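Local coordinates for protein sialyltransferase 0160 (Photobacterium damselae, PDB 4R84) that probably transfers sialic acid from its CMP-activated donor to galactose-containing acceptor glycans, using a GT-B fold built of two Rossmann-like domains, at residues F201-A206 with I230-D235; D291-R296 with Q319-E324. All blocks are in the same frame, centred on the assembly; numbering follows the deposited sequence.

Interaction 1. Residues F201-A206 with I230-D235; sequences FYTNTA and ISLYDD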
loop_
_atom_site.group_PDB
_atom_site.type_symbol
_atom_site.label_atom_id
_atom_site.label_comp_id
_atom_site.label_asym_id
_atom_site.label_seq_id
_atom_site.Cartn_x
_atom_site.Cartn_y
_atom_site.Cartn_z
ATOM N N PHE A 201 5.024 10.625 -0.833
ATOM C CA PHE A 201 3.695 10.358 -1.378
ATOM C C PHE A 201 3.438 8.864 -1.479
ATOM O O PHE A 201 4.353 8.105 -1.778
ATOM C CB PHE A 201 3.533 10.964 -2.770
ATOM C CG PHE A 201 3.412 12.455 -2.780
ATOM C CD1 PHE A 201 2.395 13.094 -2.074
ATOM C CD2 PHE A 201 4.263 13.214 -3.568
ATOM C CE1 PHE A 201 2.272 14.481 -2.116
ATOM C CE2 PHE A 201 4.136 14.601 -3.618
ATOM C CZ PHE A 201 3.132 15.227 -2.893
ATOM N N TYR A 202 2.196 8.465 -1.219
ATOM C CA TYR A 202 1.756 7.077 -1.370
ATOM C C TYR A 202 0.405 7.092 -2.029
ATOM O O TYR A 202 -0.545 7.634 -1.460
ATOM C CB TYR A 202 1.647 6.377 -0.013
ATOM C CG TYR A 202 2.915 6.406 0.806
ATOM C CD1 TYR A 202 3.277 7.545 1.528
ATOM C CD2 TYR A 202 3.736 5.289 0.876
ATOM C CE1 TYR A 202 4.443 7.575 2.287
ATOM C CE2 TYR A 202 4.906 5.305 1.643
ATOM C CZ TYR A 202 5.249 6.457 2.334
ATOM O OH TYR A 202 6.403 6.492 3.100
ATOM N N THR A 203 0.288 6.516 -3.219
ATOM C CA THR A 203 -1.014 6.565 -3.867
ATOM C C THR A 203 -1.160 5.434 -4.872
ATOM O O THR A 203 -0.334 4.523 -4.931
ATOM C CB THR A 203 -1.263 7.945 -4.528
ATOM O OG1 THR A 203 -2.645 8.060 -4.894
ATOM C CG2 THR A 203 -0.381 8.168 -5.755
ATOM N N ASN A 204 -2.269 5.503 -5.600
ATOM C CA ASN A 204 -2.732 4.514 -6.563
ATOM C C ASN A 204 -2.058 4.733 -7.914
ATOM O O ASN A 204 -2.045 5.847 -8.424
ATOM C CB ASN A 204 -4.265 4.660 -6.633
ATOM C CG ASN A 204 -4.937 3.667 -7.534
ATOM O OD1 ASN A 204 -4.563 3.498 -8.683
ATOM N ND2 ASN A 204 -5.996 3.042 -7.023
ATOM N N THR A 205 -1.454 3.686 -8.478
ATOM C CA THR A 205 -0.687 3.864 -9.715
ATOM C C THR A 205 -1.550 4.404 -10.866
ATOM O O THR A 205 -1.144 5.333 -11.561
ATOM C CB THR A 205 -0.036 2.548 -10.163
ATOM O OG1 THR A 205 0.822 2.078 -9.124
ATOM C CG2 THR A 205 0.775 2.760 -11.432
ATOM N N ALA A 206 -2.720 3.808 -11.069
ATOM C CA ALA A 206 -3.563 4.202 -12.205
ATOM C C ALA A 206 -3.966 5.675 -12.107
ATOM O O ALA A 206 -4.151 6.349 -13.121
ATOM C CB ALA A 206 -4.811 3.291 -12.304
ATOM N N ILE A 230 8.133 8.721 -3.767
ATOM C CA ILE A 230 6.787 8.440 -4.255
ATOM C C ILE A 230 6.639 6.925 -4.293
ATOM O O ILE A 230 7.507 6.248 -4.825
ATOM C CB ILE A 230 6.554 9.026 -5.662
ATOM C CG1 ILE A 230 6.790 10.529 -5.659
ATOM C CG2 ILE A 230 5.134 8.706 -6.168
ATOM C CD1 ILE A 230 6.651 11.175 -7.045
ATOM N N SER A 231 5.587 6.396 -3.670
ATOM C CA SER A 231 5.308 4.950 -3.736
ATOM C C SER A 231 3.963 4.784 -4.409
ATOM O O SER A 231 2.958 5.294 -3.906
ATOM C CB SER A 231 5.291 4.294 -2.351
ATOM O OG SER A 231 6.570 4.329 -1.716
ATOM N N LEU A 232 3.942 4.055 -5.526
ATOM C CA LEU A 232 2.721 3.857 -6.296
ATOM C C LEU A 232 2.317 2.394 -6.229
ATOM O O LEU A 232 3.164 1.513 -6.346
ATOM C CB LEU A 232 2.930 4.297 -7.751
ATOM C CG LEU A 232 3.406 5.743 -7.911
ATOM C CD1 LEU A 232 3.610 6.074 -9.378
ATOM C CD2 LEU A 232 2.426 6.743 -7.286
ATOM N N TYR A 233 1.032 2.145 -5.988
ATOM C CA TYR A 233 0.523 0.782 -5.836
ATOM C C TYR A 233 -0.564 0.490 -6.854
ATOM O O TYR A 233 -1.504 1.268 -7.006
ATOM C CB TYR A 233 -0.050 0.564 -4.429
ATOM C CG TYR A 233 0.938 0.840 -3.305
ATOM C CD1 TYR A 233 1.199 2.149 -2.896
ATOM C CD2 TYR A 233 1.595 -0.195 -2.655
ATOM C CE1 TYR A 233 2.093 2.416 -1.862
ATOM C CE2 TYR A 233 2.509 0.067 -1.613
ATOM C CZ TYR A 233 2.748 1.368 -1.238
ATOM O OH TYR A 233 3.636 1.635 -0.223
ATOM N N ASP A 234 -0.460 -0.641 -7.541
ATOM C CA ASP A 234 -1.587 -1.113 -8.352
ATOM C C ASP A 234 -2.826 -1.257 -7.503
ATOM O O ASP A 234 -2.729 -1.698 -6.365
ATOM C CB ASP A 234 -1.299 -2.484 -8.964
ATOM C CG ASP A 234 -0.280 -2.440 -10.063
ATOM O OD1 ASP A 234 -0.113 -1.380 -10.696
ATOM O OD2 ASP A 234 0.349 -3.496 -10.293
ATOM N N ASP A 235 -3.998 -0.933 -8.040
ATOM C CA ASP A 235 -5.201 -1.215 -7.257
ATOM C C ASP A 235 -5.867 -2.528 -7.647
ATOM O O ASP A 235 -6.737 -3.015 -6.937
ATOM C CB ASP A 235 -6.198 -0.064 -7.305
ATOM C CG ASP A 235 -6.685 0.250 -8.679
ATOM O OD1 ASP A 235 -6.233 -0.387 -9.645
ATOM O OD2 ASP A 235 -7.540 1.158 -8.778
HETATM O O HOH W 1 6.760 7.212 -0.595
HETATM O O HOH W 2 2.576 0.182 -9.682
#
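Two neighbouring parallel strands of a Rossmann-like sheet in this GT-B enzyme, 197-204 and 225-233, meet here through Phe201 to Asn204 and Ile230 to Tyr233. Hydrogen bonds pass alternately between the backbones: Ser231 N to Phe201 O (2.8 Å), Thr203 N to Ser231 O (3.0 Å), Tyr233 N to Thr203 O and finally Thr205 N to Tyr233 O. Side chains level with one another share a face. Thr203 CG2 lies alongside Leu232 CD2 at 3.5 Å, while Thr203 OG1 bonds to Ile124 O of the strand beyond. On the other face the Tyr202 and Tyr233 rings run side by side, with Tyr233 OH near the Tyr202 edge, and helix 129-144 covers both. The chain between the strands contains helices 208-211 and 213-219, making this a beta-alpha-beta crossover. Asn204, last in its strand with CG anti to the backbone N (chi1 -177°), sends ND2 to Asp235 OD2, 3.0 Å away, and to Asp125 OD1. The Asp235 bond is almost straight at hydrogen (178°) and lies in the amide plane, yet reaches the carboxylate from above, the two planes standing 85° apart. Water 2 joins Thr205 OG1 to Asp234 OD1, while OD2 of that carboxylate accepts from Tyr240 OH and Leu295 N.

Interaction 2. Residues D291-R296 with Q319-E324; sequences DYYFLR and QMPWDE
Gln319, paired in parallel with Phe294 at the edge of the Rossmann-like sheet, folds its side chain back against the end of strand 290-294. Its chain bends at chi2 (61°), which brings the amide over the turn that follows the strand. NE2 gives one hydrogen to Leu295 O at 2.9 Å, in the amide plane but from above the carbonyl plane, and the other to Met320 O, also 2.9 Å away and met on a lone pair. OE1 accepts from Glu297 N, so the amide is held at both ends. The backbone N of Met320, just past the strand, donates to Phe294 O (2.8 Å). Its side chain, extended as far as SD and then bent at chi3 (-72°), places CE 3.3 Å from Tyr293 O and near Tyr293 CB and the Leu295 backbone. Pro321 CD approaches Tyr293 CD1 obliquely, at 4.4 Å. Trp322 turns its indole back toward the first segment, CH2 resting 3.8 Å from Leu295 CB, with Leu295 O in plane at the ring edge, while Met320 O sits over one indole face. Leu295 O takes a hydrogen from the Gln319 amide and another from water 3, which in turn accepts from Trp322 NE1, so one carbonyl helps fix the rotation of the amide and, through water, meets the polar edge of the indole.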
loop_
_atom_site.group_PDB
_atom_site.type_symbol
_atom_site.label_atom_id
_atom_site.label_comp_id
_atom_site.label_asym_id
_atom_site.label_seq_id
_atom_site.Cartn_x
_atom_site.Cartn_y
_atom_site.Cartn_z
ATOM N N ASP A 291 8.971 4.182 -6.392
ATOM C CA ASP A 291 8.776 2.741 -6.479
ATOM C C ASP A 291 7.403 2.481 -7.079
ATOM O O ASP A 291 6.415 3.073 -6.622
ATOM C CB ASP A 291 8.861 2.082 -5.106
ATOM C CG ASP A 291 10.228 2.206 -4.477
ATOM O OD1 ASP A 291 11.237 2.154 -5.207
ATOM O OD2 ASP A 291 10.280 2.360 -3.240
ATOM N N TYR A 292 7.340 1.600 -8.078
ATOM C CA TYR A 292 6.066 1.123 -8.613
ATOM C C TYR A 292 5.829 -0.270 -8.068
ATOM O O TYR A 292 6.554 -1.197 -8.438
ATOM C CB TYR A 292 6.072 1.056 -10.145
ATOM C CG TYR A 292 6.409 2.328 -10.883
ATOM C CD1 TYR A 292 5.424 3.266 -11.196
ATOM C CD2 TYR A 292 7.699 2.562 -11.323
ATOM C CE1 TYR A 292 5.733 4.416 -11.911
ATOM C CE2 TYR A 292 8.019 3.705 -12.031
ATOM C CZ TYR A 292 7.038 4.632 -12.321
ATOM O OH TYR A 292 7.372 5.779 -13.018
ATOM N N TYR A 293 4.864 -0.426 -7.165
ATOM C CA TYR A 293 4.572 -1.743 -6.628
ATOM C C TYR A 293 3.538 -2.410 -7.509
ATOM O O TYR A 293 2.384 -1.982 -7.551
ATOM C CB TYR A 293 4.079 -1.654 -5.186
ATOM C CG TYR A 293 5.205 -1.287 -4.263
ATOM C CD1 TYR A 293 6.146 -2.233 -3.886
ATOM C CD2 TYR A 293 5.358 0.022 -3.808
ATOM C CE1 TYR A 293 7.195 -1.901 -3.056
ATOM C CE2 TYR A 293 6.420 0.368 -2.978
ATOM C CZ TYR A 293 7.328 -0.606 -2.613
ATOM O OH TYR A 293 8.383 -0.304 -1.798
ATOM N N PHE A 294 3.978 -3.458 -8.200
ATOM C CA PHE A 294 3.117 -4.252 -9.070
ATOM C C PHE A 294 2.534 -5.428 -8.280
ATOM O O PHE A 294 3.275 -6.156 -7.628
ATOM C CB PHE A 294 3.912 -4.800 -10.261
ATOM C CG PHE A 294 4.181 -3.809 -11.358
ATOM C CD1 PHE A 294 5.136 -2.810 -11.197
ATOM C CD2 PHE A 294 3.545 -3.937 -12.593
ATOM C CE1 PHE A 294 5.405 -1.920 -12.215
ATOM C CE2 PHE A 294 3.813 -3.053 -13.619
ATOM C CZ PHE A 294 4.744 -2.039 -13.431
ATOM N N LEU A 295 1.222 -5.639 -8.339
ATOM C CA LEU A 295 0.659 -6.865 -7.766
ATOM C C LEU A 295 1.199 -8.107 -8.492
ATOM O O LEU A 295 1.374 -9.160 -7.875
ATOM C CB LEU A 295 -0.870 -6.820 -7.737
ATOM C CG LEU A 295 -1.725 -6.522 -8.949
ATOM C CD1 LEU A 295 -1.978 -7.801 -9.735
ATOM C CD2 LEU A 295 -3.022 -5.939 -8.451
ATOM N N ARG A 296 1.443 -7.989 -9.795
ATOM C CA ARG A 296 2.134 -9.047 -10.532
ATOM C C ARG A 296 3.271 -8.476 -11.383
ATOM O O ARG A 296 3.104 -8.218 -12.578
ATOM C CB ARG A 296 1.145 -9.830 -11.414
ATOM C CG ARG A 296 0.222 -10.752 -10.642
ATOM C CD ARG A 296 0.973 -11.931 -10.032
ATOM N NE ARG A 296 1.607 -12.774 -11.039
ATOM C CZ ARG A 296 1.026 -13.844 -11.581
ATOM N NH1 ARG A 296 -0.196 -14.188 -11.198
ATOM N NH2 ARG A 296 1.664 -14.565 -12.497
ATOM N N GLN A 319 7.873 -5.813 -6.760
ATOM C CA GLN A 319 6.765 -6.741 -6.531
ATOM C C GLN A 319 6.100 -6.377 -5.203
ATOM O O GLN A 319 6.760 -6.263 -4.170
ATOM C CB GLN A 319 7.245 -8.202 -6.516
ATOM C CG GLN A 319 6.193 -9.202 -6.036
ATOM C CD GLN A 319 4.961 -9.220 -6.914
ATOM O OE1 GLN A 319 5.061 -9.294 -8.140
ATOM N NE2 GLN A 319 3.785 -9.127 -6.293
ATOM N N MET A 320 4.796 -6.148 -5.238
ATOM C CA MET A 320 4.035 -5.883 -4.027
ATOM C C MET A 320 4.128 -7.093 -3.106
ATOM O O MET A 320 3.917 -8.227 -3.543
ATOM C CB MET A 320 2.585 -5.572 -4.395
ATOM C CG MET A 320 1.791 -4.832 -3.375
ATOM S SD MET A 320 0.113 -4.566 -3.981
ATOM C CE MET A 320 0.360 -3.321 -5.250
ATOM N N PRO A 321 4.498 -6.876 -1.839
ATOM C CA PRO A 321 4.662 -7.978 -0.891
ATOM C C PRO A 321 3.333 -8.423 -0.304
ATOM O O PRO A 321 2.442 -7.594 -0.126
ATOM C CB PRO A 321 5.559 -7.375 0.186
ATOM C CG PRO A 321 5.203 -5.920 0.186
ATOM C CD PRO A 321 4.864 -5.572 -1.246
ATOM N N TRP A 322 3.192 -9.715 -0.016
ATOM C CA TRP A 322 1.940 -10.208 0.552
ATOM C C TRP A 322 2.094 -10.646 1.993
ATOM O O TRP A 322 1.117 -11.011 2.643
ATOM C CB TRP A 322 1.388 -11.379 -0.267
ATOM C CG TRP A 322 1.324 -11.112 -1.734
ATOM C CD1 TRP A 322 1.843 -11.884 -2.727
ATOM C CD2 TRP A 322 0.737 -9.972 -2.376
ATOM N NE1 TRP A 322 1.593 -11.312 -3.950
ATOM C CE2 TRP A 322 0.920 -10.136 -3.762
ATOM C CE3 TRP A 322 0.071 -8.831 -1.914
ATOM C CZ2 TRP A 322 0.457 -9.209 -4.689
ATOM C CZ3 TRP A 322 -0.388 -7.916 -2.831
ATOM C CH2 TRP A 322 -0.193 -8.107 -4.205
ATOM N N ASP A 323 3.317 -10.603 2.500
ATOM C CA ASP A 323 3.593 -11.226 3.787
ATOM C C ASP A 323 4.009 -10.258 4.888
ATOM O O ASP A 323 4.530 -10.677 5.920
ATOM C CB ASP A 323 4.678 -12.290 3.610
ATOM C CG ASP A 323 5.976 -11.709 3.094
ATOM O OD1 ASP A 323 5.960 -10.556 2.607
ATOM O OD2 ASP A 323 7.012 -12.404 3.173
ATOM N N GLU A 324 3.765 -8.972 4.701
ATOM C CA GLU A 324 4.247 -8.014 5.693
ATOM C C GLU A 324 3.422 -8.028 6.985
ATOM O O GLU A 324 3.939 -7.737 8.068
ATOM C CB GLU A 324 4.279 -6.611 5.087
ATOM C CG GLU A 324 5.438 -6.419 4.126
ATOM C CD GLU A 324 5.594 -4.982 3.665
ATOM O OE1 GLU A 324 4.650 -4.186 3.843
ATOM O OE2 GLU A 324 6.671 -4.651 3.129
HETATM O O HOH W 3 1.181 -11.578 -6.474
#

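How the interactions relate
Both interactions belong to one continuous sheet, in which strands 225-233 and 290-294 are neighbours; their centres lie 11 Å apart. Backbone contacts sew the shared border, with Leu232 O 2.7 Å from Tyr293 N and Leu232 N 2.9 Å from Asp291 O, both probable hydrogen bonds. The Tyr233 and Tyr293 rings meet with planes about 15° apart, Tyr233 CE2 lying 3.6 Å from Tyr293 CD2, so the packing of interaction 1 carries over to interaction 2. At the strand ends both contacts approach the bound donor analogue CMP-3F-Neu5Ac: the side chain of Asp235 is about 8 Å from it and that of Leu295 about 9 Å.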